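Putative cellulase CEL6 (Mycobacterium tuberculosis, PDB 1UP3) probably hydrolyses cellulose as a family 6 glycoside hydrolase, cutting internal beta-1,4 glycosidic bonds as an endoglucanase. Local coordinates at residues A[2-10]-A[245-256]. Residues are numbered along the deposited sequence; the frame is centred on the assembly and turned at random.
Sequences ANPLAGKPF and PTTATAGAHADA. With SO4 (sulfate ion), chain D.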
ATOM      1  N   ALA A   2     -17.660  13.432  -1.903  1.00 20.08           N
ATOM      2  CA  ALA A   2     -18.038  12.099  -2.418  1.00 19.11           C
ATOM      3  C   ALA A   2     -16.781  11.230  -2.438  1.00 17.16           C
ATOM      4  O   ALA A   2     -15.664  11.733  -2.223  1.00 19.11           O
ATOM      5  CB  ALA A   2     -18.637  12.216  -3.816  1.00 20.53           C
ATOM      6  N   ASN A   3     -16.970   9.936  -2.701  1.00 14.87           N
ATOM      7  CA  ASN A   3     -15.847   8.977  -2.741  1.00 11.99           C
ATOM      8  C   ASN A   3     -15.032   9.238  -4.003  1.00 10.82           C
ATOM      9  O   ASN A   3     -15.553   9.037  -5.101  1.00 11.12           O
ATOM     10  CB  ASN A   3     -16.427   7.592  -2.749  1.00 11.63           C
ATOM     11  CG  ASN A   3     -15.380   6.504  -2.689  1.00 10.05           C
ATOM     12  OD1 ASN A   3     -14.190   6.787  -2.824  1.00  9.66           O
ATOM     13  ND2 ASN A   3     -15.835   5.259  -2.444  1.00  9.52           N
ATOM     14  N   PRO A   4     -13.779   9.679  -3.880  1.00 10.68           N
ATOM     15  CA  PRO A   4     -12.945   9.958  -5.057  1.00  9.97           C
ATOM     16  C   PRO A   4     -12.574   8.704  -5.871  1.00 10.56           C
ATOM     17  O   PRO A   4     -12.072   8.791  -6.986  1.00 10.83           O
ATOM     18  CB  PRO A   4     -11.687  10.603  -4.440  1.00 10.61           C
ATOM     19  CG  PRO A   4     -11.586  10.034  -3.076  1.00  9.89           C
ATOM     20  CD  PRO A   4     -13.021   9.870  -2.615  1.00 10.59           C
ATOM     21  N   LEU A   5     -12.829   7.528  -5.325  1.00  9.27           N
ATOM     22  CA  LEU A   5     -12.400   6.282  -5.948  1.00  8.55           C
ATOM     23  C   LEU A   5     -13.511   5.609  -6.746  1.00  9.97           C
ATOM     24  O   LEU A   5     -13.288   4.573  -7.354  1.00  9.77           O
ATOM     25  CB  LEU A   5     -11.898   5.289  -4.893  1.00  9.05           C
ATOM     26  CG  LEU A   5     -10.786   5.804  -3.985  1.00  8.39           C
ATOM     27  CD1 LEU A   5     -10.207   4.668  -3.138  1.00  8.81           C
ATOM     28  CD2 LEU A   5      -9.677   6.448  -4.788  1.00  8.00           C
ATOM     29  N   ALA A   6     -14.720   6.179  -6.713  1.00 11.35           N
ATOM     30  CA  ALA A   6     -15.858   5.579  -7.389  1.00 13.21           C
ATOM     31  C   ALA A   6     -15.861   6.141  -8.821  1.00 16.03           C
ATOM     32  O   ALA A   6     -15.183   7.102  -9.111  1.00 18.79           O
ATOM     33  CB  ALA A   6     -17.134   5.886  -6.635  1.00 14.14           C
ATOM     34  N   GLY A   7     -16.554   5.535  -9.751  1.00 19.11           N
ATOM     35  CA  GLY A   7     -16.562   6.203 -11.059  1.00 19.15           C
ATOM     36  C   GLY A   7     -15.526   5.816 -12.107  1.00 19.25           C
ATOM     37  O   GLY A   7     -15.805   6.025 -13.287  1.00 20.02           O
ATOM     38  N   LYS A   8     -14.374   5.230 -11.756  1.00 16.93           N
ATOM     39  CA  LYS A   8     -13.696   4.441 -12.794  1.00 15.57           C
ATOM     40  C   LYS A   8     -12.943   3.260 -12.285  1.00 12.95           C
ATOM     41  O   LYS A   8     -12.609   3.208 -11.097  1.00 12.51           O
ATOM     42  CB  LYS A   8     -12.827   5.312 -13.665  1.00 17.35           C
ATOM     43  CG  LYS A   8     -11.755   5.970 -12.945  1.00 16.87           C
ATOM     44  CD  LYS A   8     -11.178   7.132 -13.775  1.00 19.87           C
ATOM     45  CE  LYS A   8     -10.296   8.006 -12.944  1.00 20.78           C
ATOM     46  NZ  LYS A   8     -11.119   8.701 -11.887  1.00 27.90           N
ATOM     47  N   PRO A   9     -12.683   2.290 -13.149  1.00 11.01           N
ATOM     48  CA  PRO A   9     -12.003   1.107 -12.667  1.00 10.09           C
ATOM     49  C   PRO A   9     -10.584   1.425 -12.233  1.00  7.92           C
ATOM     50  O   PRO A   9     -10.000   2.390 -12.703  1.00 10.03           O
ATOM     51  CB  PRO A   9     -12.009   0.157 -13.861  1.00 10.80           C
ATOM     52  CG  PRO A   9     -12.158   1.031 -15.048  1.00 14.15           C
ATOM     53  CD  PRO A   9     -12.986   2.220 -14.596  1.00 12.43           C
ATOM     54  N   PHE A  10     -10.052   0.602 -11.331  1.00  7.92           N
ATOM     55  CA  PHE A  10      -8.661   0.712 -10.951  1.00  6.44           C
ATOM     56  C   PHE A  10      -7.778   0.152 -12.081  1.00  6.98           C
ATOM     57  O   PHE A  10      -8.124  -0.821 -12.761  1.00  7.81           O
ATOM     58  CB  PHE A  10      -8.409  -0.001  -9.618  1.00  6.38           C
ATOM     59  CG  PHE A  10      -9.211   0.579  -8.480  1.00  7.28           C
ATOM     60  CD1 PHE A  10      -8.962   1.852  -8.041  1.00  8.02           C
ATOM     61  CD2 PHE A  10     -10.234  -0.155  -7.890  1.00 10.33           C
ATOM     62  CE1 PHE A  10      -9.692   2.416  -7.015  1.00  8.44           C
ATOM     63  CE2 PHE A  10     -11.010   0.421  -6.863  1.00 11.05           C
ATOM     64  CZ  PHE A  10     -10.740   1.691  -6.442  1.00 10.22           C
ATOM     65  N   PRO A 245     -10.551  -5.697  -5.787  1.00  7.66           N
ATOM     66  CA  PRO A 245     -10.718  -4.257  -5.561  1.00  6.31           C
ATOM     67  C   PRO A 245     -12.096  -3.755  -5.975  1.00  6.90           C
ATOM     68  O   PRO A 245     -12.632  -4.118  -7.036  1.00  7.05           O
ATOM     69  CB  PRO A 245      -9.569  -3.634  -6.363  1.00  7.31           C
ATOM     70  CG  PRO A 245      -8.538  -4.719  -6.402  1.00  7.78           C
ATOM     71  CD  PRO A 245      -9.286  -5.992  -6.483  1.00  7.56           C
ATOM     72  N   THR A 246     -12.659  -2.902  -5.123  1.00  6.35           N
ATOM     73  CA  THR A 246     -14.036  -2.418  -5.273  1.00  6.88           C
ATOM     74  C   THR A 246     -14.314  -1.230  -4.374  1.00  6.67           C
ATOM     75  O   THR A 246     -13.699  -1.079  -3.324  1.00  6.54           O
ATOM     76  CB  THR A 246     -15.056  -3.546  -5.000  1.00  7.19           C
ATOM     77  OG1 THR A 246     -16.398  -3.087  -5.271  1.00 10.12           O
ATOM     78  CG2 THR A 246     -15.074  -3.996  -3.535  1.00  8.72           C
ATOM     79  N   THR A 247     -15.288  -0.407  -4.757  1.00  6.44           N
ATOM     80  CA  THR A 247     -15.804   0.616  -3.853  1.00  6.79           C
ATOM     81  C   THR A 247     -17.101   0.180  -3.169  1.00  7.71           C
ATOM     82  O   THR A 247     -17.630   0.929  -2.344  1.00  9.32           O
ATOM     83  CB  THR A 247     -16.029   1.968  -4.548  1.00  8.61           C
ATOM     84  OG1 THR A 247     -16.927   1.782  -5.658  1.00 11.35           O
ATOM     85  CG2 THR A 247     -14.724   2.507  -5.104  1.00  7.79           C
ATOM     86  N   ALA A 248     -17.604  -1.009  -3.467  1.00  8.00           N
ATOM     87  CA  ALA A 248     -18.793  -1.517  -2.785  1.00  9.17           C
ATOM     88  C   ALA A 248     -18.375  -2.156  -1.479  1.00  8.82           C
ATOM     89  O   ALA A 248     -18.284  -3.367  -1.368  1.00 11.58           O
ATOM     90  CB  ALA A 248     -19.567  -2.500  -3.683  1.00 10.34           C
ATOM     91  N   THR A 249     -18.144  -1.335  -0.469  1.00  7.45           N
ATOM     92  CA  THR A 249     -17.632  -1.811   0.806  1.00  7.97           C
ATOM     93  C   THR A 249     -18.718  -1.861   1.858  1.00  8.98           C
ATOM     94  O   THR A 249     -19.833  -1.324   1.672  1.00 10.20           O
ATOM     95  CB  THR A 249     -16.582  -0.879   1.362  1.00  8.20           C
ATOM     96  OG1 THR A 249     -17.189   0.394   1.630  1.00  9.13           O
ATOM     97  CG2 THR A 249     -15.483  -0.587   0.372  1.00  8.56           C
ATOM     98  N   ALA A 250     -18.347  -2.444   2.997  1.00 10.06           N
ATOM     99  CA  ALA A 250     -19.258  -2.657   4.122  1.00 10.08           C
ATOM    100  C   ALA A 250     -18.953  -1.733   5.292  1.00 10.95           C
ATOM    101  O   ALA A 250     -19.479  -1.916   6.393  1.00 13.26           O
ATOM    102  CB  ALA A 250     -19.262  -4.160   4.559  1.00 11.06           C
ATOM    103  N   GLY A 251     -18.132  -0.712   5.075  1.00  9.49           N
ATOM    104  CA  GLY A 251     -17.880   0.291   6.103  1.00  9.98           C
ATOM    105  C   GLY A 251     -18.326   1.666   5.683  1.00 10.30           C
ATOM    106  O   GLY A 251     -18.111   2.088   4.535  1.00  9.92           O
ATOM    107  N   ALA A 252     -18.928   2.399   6.616  1.00  9.78           N
ATOM    108  CA  ALA A 252     -19.464   3.723   6.328  1.00 10.85           C
ATOM    109  C   ALA A 252     -18.436   4.718   5.765  1.00  9.66           C
ATOM    110  O   ALA A 252     -18.790   5.591   4.970  1.00 12.07           O
ATOM    111  CB  ALA A 252     -20.070   4.292   7.565  1.00 12.02           C
ATOM    112  N   HIS A 253     -17.189   4.607   6.225  1.00  8.84           N
ATOM    113  CA  HIS A 253     -16.104   5.468   5.771  1.00  8.49           C
ATOM    114  C   HIS A 253     -15.026   4.716   4.971  1.00  7.53           C
ATOM    115  O   HIS A 253     -13.951   5.276   4.733  1.00  7.37           O
ATOM    116  CB  HIS A 253     -15.495   6.174   6.959  1.00  9.11           C
ATOM    117  CG  HIS A 253     -16.470   7.045   7.681  1.00 11.21           C
ATOM    118  ND1 HIS A 253     -17.202   6.595   8.757  1.00 13.58           N
ATOM    119  CD2 HIS A 253     -16.857   8.324   7.461  1.00 16.07           C
ATOM    120  CE1 HIS A 253     -17.995   7.570   9.179  1.00 18.07           C
ATOM    121  NE2 HIS A 253     -17.813   8.625   8.406  1.00 16.77           N
ATOM    122  N   ALA A 254     -15.325   3.497   4.527  1.00  6.51           N
ATOM    123  CA  ALA A 254     -14.400   2.694   3.713  1.00  6.93           C
ATOM    124  C   ALA A 254     -14.623   3.046   2.254  1.00  7.88           C
ATOM    125  O   ALA A 254     -15.630   2.636   1.657  1.00  8.63           O
ATOM    126  CB  ALA A 254     -14.653   1.199   3.965  1.00  8.03           C
ATOM    127  N   ASP A 255     -13.719   3.821   1.672  1.00  6.41           N
ATOM    128  CA  ASP A 255     -13.804   4.212   0.259  1.00  5.71           C
ATOM    129  C   ASP A 255     -13.592   3.027  -0.688  1.00  6.34           C
ATOM    130  O   ASP A 255     -14.162   2.997  -1.800  1.00  7.80           O
ATOM    131  CB  ASP A 255     -12.740   5.254  -0.098  1.00  5.50           C
ATOM    132  CG  ASP A 255     -13.044   6.676   0.391  1.00  5.49           C
ATOM    133  OD1 ASP A 255     -14.214   6.970   0.773  1.00  8.61           O
ATOM    134  OD2 ASP A 255     -12.119   7.533   0.427  1.00  7.07           O
ATOM    135  N   ALA A 256     -12.733   2.079  -0.290  1.00  5.12           N
ATOM    136  CA  ALA A 256     -12.461   0.941  -1.155  1.00  5.11           C
ATOM    137  C   ALA A 256     -11.771  -0.193  -0.452  1.00  5.97           C
ATOM    138  O   ALA A 256     -11.076   0.012   0.541  1.00  5.80           O
ATOM    139  CB  ALA A 256     -11.548   1.370  -2.344  1.00  5.90           C
TER
HETATM  140  S   SO4 D 386     -17.895  11.889   1.331  1.00 37.88           S
HETATM  141  O1  SO4 D 386     -16.783  12.814   1.099  1.00 35.04           O
HETATM  142  O2  SO4 D 386     -17.588  10.489   1.021  1.00 34.10           O
HETATM  143  O3  SO4 D 386     -19.008  12.268   0.449  1.00 38.24           O
HETATM  144  O4  SO4 D 386     -18.336  12.021   2.721  1.00 37.62           O
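The side-chain amide of Asn3 meets both the backbone and the carboxylate of Asp255. ND2 of Asn3 donates to the backbone O of Asp255 at 2.9 Å; the bond is nearly straight (166° at the hydrogen), arrives in the carbonyl plane on a lone pair, and leaves close to the plane of the amide itself. The same amide lies stacked over the Asp255 carboxylate, the two planes 26° apart and the side chains running past each other in opposite directions, with OD1 of Asn3 3.4 Å from CG of Asp255. CG of Asn3 stands anti to the backbone N (chi1 -176°), and OD1 is turned back to accept from Leu5 N at 2.9 Å, an Asx turn at the start of the type I turn from Asn3 to Ala6. With both ends bonded, the rotation of the amide is fixed. The carboxylate beneath it is engaged elsewhere: OD2 of Asp255 is hydrogen-bonded to Tyr156 OH and forms a salt bridge with Arg183.

Asp255 belongs to strand 254-258, which pairs with 213-217 and is an outermost strand of the parallel sheet; family 6 enzymes have a distorted alpha/beta barrel. The N-terminal loop 2-10 thus packs against the last strand and the loop leading into it.

Apolar contacts continue the interface. CD1 of Leu5 rests 3.6 Å from CB of Ala256, while its other contacts include Val215 on the adjoining strand 213-217 and Ala154 and Tyr156 on strand 153-158. The methyl CG2 of Thr247 is the branch that closes on Leu5, 3.4 Å from its backbone O. Farther along, Phe10 CD2 reaches CB of Pro245 at 3.9 Å, the two side chains crossing obliquely, and its CZ approaches CB of Ala256 at 4.2 Å; Thr246 N sits at the ring edge, 4.1 Å from CE2 of Phe10.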